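Local coordinates for UDP-galactopyranose mutase (Deinococcus radiodurans, PDB 3HDQ), which probably catalyses, as an FAD-dependent flavoenzyme, the interconversion of UDP-galactopyranose and UDP-galactofuranose, at residues A[39-48]-A[373-384]. Sequence-based numbering, arbitrary orientation.
With FAD (flavin-adenine dinucleotide), chain L.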
loop_
_atom_site.group_PDB
_atom_site.type_symbol
_atom_site.label_atom_id
_atom_site.label_comp_id
_atom_site.label_asym_id
_atom_site.label_seq_id
_atom_site.Cartn_x
_atom_site.Cartn_y
_atom_site.Cartn_z
ATOM N N PHE A 39 4.806 4.476 14.601
ATOM C CA PHE A 39 3.851 4.936 15.589
ATOM C C PHE A 39 4.202 6.318 16.118
ATOM O O PHE A 39 3.322 7.154 16.282
ATOM C CB PHE A 39 3.718 3.940 16.742
ATOM C CG PHE A 39 2.748 2.845 16.464
ATOM C CD1 PHE A 39 3.190 1.616 16.011
ATOM C CD2 PHE A 39 1.385 3.058 16.624
ATOM C CE1 PHE A 39 2.295 0.604 15.738
ATOM C CE2 PHE A 39 0.481 2.052 16.348
ATOM C CZ PHE A 39 0.938 0.821 15.901
ATOM N N ALA A 40 5.484 6.557 16.378
ATOM C CA ALA A 40 5.904 7.825 16.977
ATOM C C ALA A 40 5.533 9.012 16.098
ATOM O O ALA A 40 4.846 9.939 16.538
ATOM C CB ALA A 40 7.406 7.817 17.258
ATOM N N GLY A 41 5.997 8.993 14.854
ATOM C CA GLY A 41 5.710 10.092 13.951
ATOM C C GLY A 41 4.236 10.260 13.609
ATOM O O GLY A 41 3.720 11.381 13.576
ATOM N N SER A 42 3.557 9.147 13.348
ATOM C CA SER A 42 2.186 9.177 12.849
ATOM C C SER A 42 1.193 9.653 13.898
ATOM O O SER A 42 0.238 10.334 13.573
ATOM C CB SER A 42 1.771 7.800 12.335
ATOM O OG SER A 42 2.609 7.400 11.276
ATOM N N VAL A 43 1.406 9.275 15.154
ATOM C CA VAL A 43 0.517 9.719 16.217
ATOM C C VAL A 43 0.666 11.224 16.390
ATOM O O VAL A 43 -0.320 11.937 16.530
ATOM C CB VAL A 43 0.806 9.014 17.553
ATOM C CG1 VAL A 43 0.057 9.717 18.696
ATOM C CG2 VAL A 43 0.398 7.555 17.483
ATOM N N LEU A 44 1.904 11.712 16.370
ATOM C CA LEU A 44 2.131 13.153 16.477
ATOM C C LEU A 44 1.661 13.908 15.217
ATOM O O LEU A 44 1.149 15.026 15.300
ATOM C CB LEU A 44 3.587 13.454 16.825
ATOM C CG LEU A 44 3.878 13.334 18.327
ATOM C CD1 LEU A 44 5.339 13.006 18.607
ATOM C CD2 LEU A 44 3.454 14.624 19.057
ATOM N N ALA A 45 1.796 13.279 14.057
ATOM C CA ALA A 45 1.278 13.892 12.840
ATOM C C ALA A 45 -0.239 14.033 12.931
ATOM O O ALA A 45 -0.800 15.063 12.564
ATOM C CB ALA A 45 1.674 13.088 11.617
ATOM N N GLU A 46 -0.903 13.000 13.435
ATOM C CA GLU A 46 -2.364 13.026 13.538
ATOM C C GLU A 46 -2.853 14.069 14.548
ATOM O O GLU A 46 -3.762 14.849 14.252
ATOM C CB GLU A 46 -2.914 11.634 13.889
ATOM C CG GLU A 46 -4.440 11.544 13.894
ATOM C CD GLU A 46 -5.053 11.971 15.219
ATOM O OE1 GLU A 46 -4.465 11.676 16.283
ATOM O OE2 GLU A 46 -6.130 12.599 15.201
ATOM N N ARG A 47 -2.254 14.063 15.740
ATOM C CA ARG A 47 -2.611 15.013 16.790
ATOM C C ARG A 47 -2.361 16.458 16.361
ATOM O O ARG A 47 -3.242 17.293 16.477
ATOM C CB ARG A 47 -1.851 14.713 18.082
ATOM C CG ARG A 47 -2.243 13.394 18.748
ATOM C CD ARG A 47 -3.620 13.480 19.420
ATOM N NE ARG A 47 -4.696 13.482 18.435
ATOM C CZ ARG A 47 -5.879 14.059 18.617
ATOM N NH1 ARG A 47 -6.797 14.011 17.658
ATOM N NH2 ARG A 47 -6.134 14.692 19.752
ATOM N N LEU A 48 -1.160 16.748 15.872
ATOM C CA LEU A 48 -0.833 18.109 15.461
ATOM C C LEU A 48 -1.767 18.558 14.318
ATOM O O LEU A 48 -2.238 19.698 14.295
ATOM C CB LEU A 48 0.639 18.224 15.041
ATOM C CG LEU A 48 1.817 18.530 15.992
ATOM C CD1 LEU A 48 1.437 19.402 17.190
ATOM C CD2 LEU A 48 2.591 17.292 16.431
ATOM N N MET A 373 4.640 -1.244 21.074
ATOM C CA MET A 373 3.842 -0.294 20.310
ATOM C C MET A 373 3.009 0.620 21.212
ATOM O O MET A 373 3.026 1.846 21.058
ATOM C CB MET A 373 2.955 -1.013 19.283
ATOM C CG MET A 373 3.721 -1.695 18.167
ATOM S SD MET A 373 2.642 -2.566 16.993
ATOM C CE MET A 373 2.252 -4.058 17.922
ATOM N N ASP A 374 2.270 0.030 22.145
ATOM C CA ASP A 374 1.388 0.830 22.984
ATOM C C ASP A 374 2.156 1.904 23.760
ATOM O O ASP A 374 1.677 3.025 23.892
ATOM C CB ASP A 374 0.560 -0.047 23.926
ATOM C CG ASP A 374 1.389 -0.663 25.036
ATOM O OD1 ASP A 374 0.965 -0.599 26.204
ATOM O OD2 ASP A 374 2.463 -1.217 24.737
ATOM N N GLN A 375 3.343 1.555 24.262
ATOM C CA GLN A 375 4.178 2.497 25.019
ATOM C C GLN A 375 4.657 3.637 24.143
ATOM O O GLN A 375 4.737 4.777 24.594
ATOM C CB GLN A 375 5.398 1.792 25.622
ATOM C CG GLN A 375 5.059 0.733 26.657
ATOM C CD GLN A 375 6.279 -0.055 27.089
ATOM O OE1 GLN A 375 6.864 -0.809 26.304
ATOM N NE2 GLN A 375 6.670 0.113 28.344
ATOM N N VAL A 376 4.988 3.338 22.889
ATOM C CA VAL A 376 5.335 4.418 21.970
ATOM C C VAL A 376 4.129 5.328 21.721
ATOM O O VAL A 376 4.269 6.547 21.755
ATOM C CB VAL A 376 5.963 3.931 20.651
ATOM C CG1 VAL A 376 6.095 5.092 19.662
ATOM C CG2 VAL A 376 7.337 3.319 20.931
ATOM N N VAL A 377 2.949 4.750 21.498
ATOM C CA VAL A 377 1.754 5.575 21.351
ATOM C C VAL A 377 1.575 6.489 22.580
ATOM O O VAL A 377 1.357 7.693 22.448
ATOM C CB VAL A 377 0.477 4.741 21.096
ATOM C CG1 VAL A 377 -0.745 5.631 21.135
ATOM C CG2 VAL A 377 0.551 4.020 19.746
ATOM N N ALA A 378 1.698 5.921 23.772
ATOM C CA ALA A 378 1.540 6.694 25.005
ATOM C C ALA A 378 2.585 7.797 25.091
ATOM O O ALA A 378 2.288 8.903 25.531
ATOM C CB ALA A 378 1.624 5.780 26.246
ATOM N N GLN A 379 3.810 7.484 24.677
ATOM C CA GLN A 379 4.876 8.486 24.650
ATOM C C GLN A 379 4.508 9.639 23.712
ATOM O O GLN A 379 4.658 10.813 24.061
ATOM C CB GLN A 379 6.222 7.869 24.233
ATOM C CG GLN A 379 7.431 8.761 24.536
ATOM C CD GLN A 379 8.731 8.265 23.900
ATOM O OE1 GLN A 379 8.744 7.796 22.758
ATOM N NE2 GLN A 379 9.836 8.379 24.644
ATOM N N ALA A 380 4.031 9.294 22.521
ATOM C CA ALA A 380 3.681 10.294 21.515
ATOM C C ALA A 380 2.524 11.198 21.968
ATOM O O ALA A 380 2.560 12.411 21.758
ATOM C CB ALA A 380 3.363 9.612 20.173
ATOM N N LEU A 381 1.509 10.604 22.597
ATOM C CA LEU A 381 0.371 11.363 23.103
ATOM C C LEU A 381 0.832 12.324 24.181
ATOM O O LEU A 381 0.364 13.456 24.245
ATOM C CB LEU A 381 -0.713 10.443 23.670
ATOM C CG LEU A 381 -1.406 9.537 22.648
ATOM C CD1 LEU A 381 -2.393 8.609 23.347
ATOM C CD2 LEU A 381 -2.101 10.369 21.578
ATOM N N ALA A 382 1.744 11.867 25.033
ATOM C CA ALA A 382 2.232 12.707 26.126
ATOM C C ALA A 382 3.124 13.832 25.600
ATOM O O ALA A 382 3.121 14.930 26.140
ATOM C CB ALA A 382 2.974 11.867 27.173
ATOM N N THR A 383 3.877 13.550 24.539
ATOM C CA THR A 383 4.687 14.575 23.900
ATOM C C THR A 383 3.779 15.637 23.285
ATOM O O THR A 383 4.086 16.826 23.342
ATOM C CB THR A 383 5.627 13.984 22.827
ATOM O OG1 THR A 383 6.589 13.135 23.453
ATOM C CG2 THR A 383 6.366 15.075 22.081
ATOM N N PHE A 384 2.655 15.211 22.712
ATOM C CA PHE A 384 1.715 16.149 22.105
ATOM C C PHE A 384 1.175 17.133 23.141
ATOM O O PHE A 384 1.163 18.339 22.903
ATOM C CB PHE A 384 0.565 15.423 21.402
ATOM C CG PHE A 384 -0.521 16.345 20.908
ATOM C CD1 PHE A 384 -0.253 17.288 19.923
ATOM C CD2 PHE A 384 -1.811 16.269 21.433
ATOM C CE1 PHE A 384 -1.246 18.137 19.468
ATOM C CE2 PHE A 384 -2.814 17.109 20.984
ATOM C CZ PHE A 384 -2.537 18.049 20.000
HETATM P PA FAD L . 9.892 2.927 14.029
HETATM O O1A FAD L . 8.908 1.997 13.622
HETATM O O2A FAD L . 11.157 2.320 13.972
HETATM O O5B FAD L . 9.814 4.106 13.029
HETATM C C5B FAD L . 10.756 5.104 12.914
HETATM C C4B FAD L . 10.812 5.489 11.473
HETATM O O4B FAD L . 11.733 6.503 11.287
HETATM C C3B FAD L . 11.313 4.318 10.664
HETATM O O3B FAD L . 10.373 3.847 9.757
HETATM C C2B FAD L . 12.504 4.850 9.940
HETATM O O2B FAD L . 12.480 4.419 8.634
HETATM C C1B FAD L . 12.337 6.336 10.061
HETATM N N9A FAD L . 13.614 7.031 9.928
HETATM C C8A FAD L . 14.742 6.854 10.625
HETATM N N7A FAD L . 15.668 7.670 10.189
HETATM C C5A FAD L . 15.158 8.388 9.202
HETATM C C6A FAD L . 15.660 9.377 8.385
HETATM N N6A FAD L . 16.817 9.896 8.614
HETATM N N1A FAD L . 14.884 9.939 7.436
HETATM C C2A FAD L . 13.612 9.521 7.273
HETATM N N3A FAD L . 13.121 8.553 8.074
HETATM C C4A FAD L . 13.872 7.984 9.013
HETATM N N1 FAD L . 5.734 -4.153 19.735
HETATM C C2 FAD L . 4.617 -4.627 20.296
HETATM O O2 FAD L . 3.916 -3.933 20.969
HETATM N N3 FAD L . 4.294 -5.906 20.079
HETATM C C4 FAD L . 5.078 -6.694 19.306
HETATM O O4 FAD L . 4.804 -7.829 19.105
HETATM C C4X FAD L . 6.206 -6.197 18.764
HETATM N N5 FAD L . 6.987 -6.997 18.011
HETATM C C5X FAD L . 8.114 -6.499 17.465
HETATM C C6 FAD L . 8.896 -7.318 16.688
HETATM C C7 FAD L . 10.040 -6.824 16.126
HETATM C C7M FAD L . 10.893 -7.692 15.297
HETATM C C8 FAD L . 10.394 -5.520 16.323
HETATM C C8M FAD L . 11.649 -5.038 15.699
HETATM C C9 FAD L . 9.602 -4.698 17.097
HETATM C C9A FAD L . 8.457 -5.181 17.680
HETATM N N10 FAD L . 7.655 -4.381 18.441
HETATM C C10 FAD L . 6.537 -4.909 18.981
HETATM C "C1'" FAD L . 8.046 -2.993 18.796
HETATM C "C2'" FAD L . 7.573 -1.961 17.799
HETATM O "O2'" FAD L . 8.194 -2.269 16.603
HETATM C "C3'" FAD L . 7.958 -0.535 18.181
HETATM O "O3'" FAD L . 7.385 -0.073 19.323
HETATM C "C4'" FAD L . 7.351 0.437 17.236
HETATM O "O4'" FAD L . 7.240 -0.260 16.034
HETATM C "C5'" FAD L . 8.252 1.634 17.164
HETATM O "O5'" FAD L . 7.662 2.790 16.696
HETATM P P FAD L . 8.570 3.996 16.337
HETATM O O1P FAD L . 7.805 4.966 15.658
HETATM O O2P FAD L . 9.038 4.535 17.556
HETATM O O3P FAD L . 9.768 3.468 15.489
#
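Phe384 lays one ring face over the CB of Arg47, which sits 3.5 Å from the ring centroid and close to the ring normal, a CH-pi contact at the end of the helix pair away from FAD. The short segments of the two helices run roughly parallel, at 38°. With CG anti to the backbone N (chi1 173°), the ring reaches across to helix 39-48, where Leu48 CD1 meets its edge, 3.7 Å from Phe384 CE1. The Arg47 chain bends at chi2 and chi3 and turns its guanidinium back to Glu46, gripping the carboxylate side-on through NE and NH1; Tyr97 and Arg100 also hold that carboxylate. Trimmed to an alanine, Phe384 would probably no longer cover the Arg47 methylenes or meet Leu48 CD1, and a gap would be likely to open between the helices.

Midway, the small Ala380 lets the backbones close to 5.6 Å between its CA and that of Ala40, and its CB meets Val43 CG1 at 3.6 Å. Toward the cofactor, Val377 CG2 comes obliquely to within 3.4 Å of Phe39 CD2. Met373 places CB over one ring face of Phe39, while its SD approaches the ring obliquely, 3.4 Å from Phe39 CE1, a Met-aromatic contact. Both helices begin at FAD: Ala40 N donates to phosphate oxygen O1P, as in the Rossmann-type glycine-rich turn, and Met373 N binds flavin O2 at 2.8 Å. No hydrogen bond joins the helices themselves, so apolar packing sets their spacing, while their N-terminal amides meet the phosphate and the flavin carbonyl, where the helix dipoles would probably stabilise negative charge.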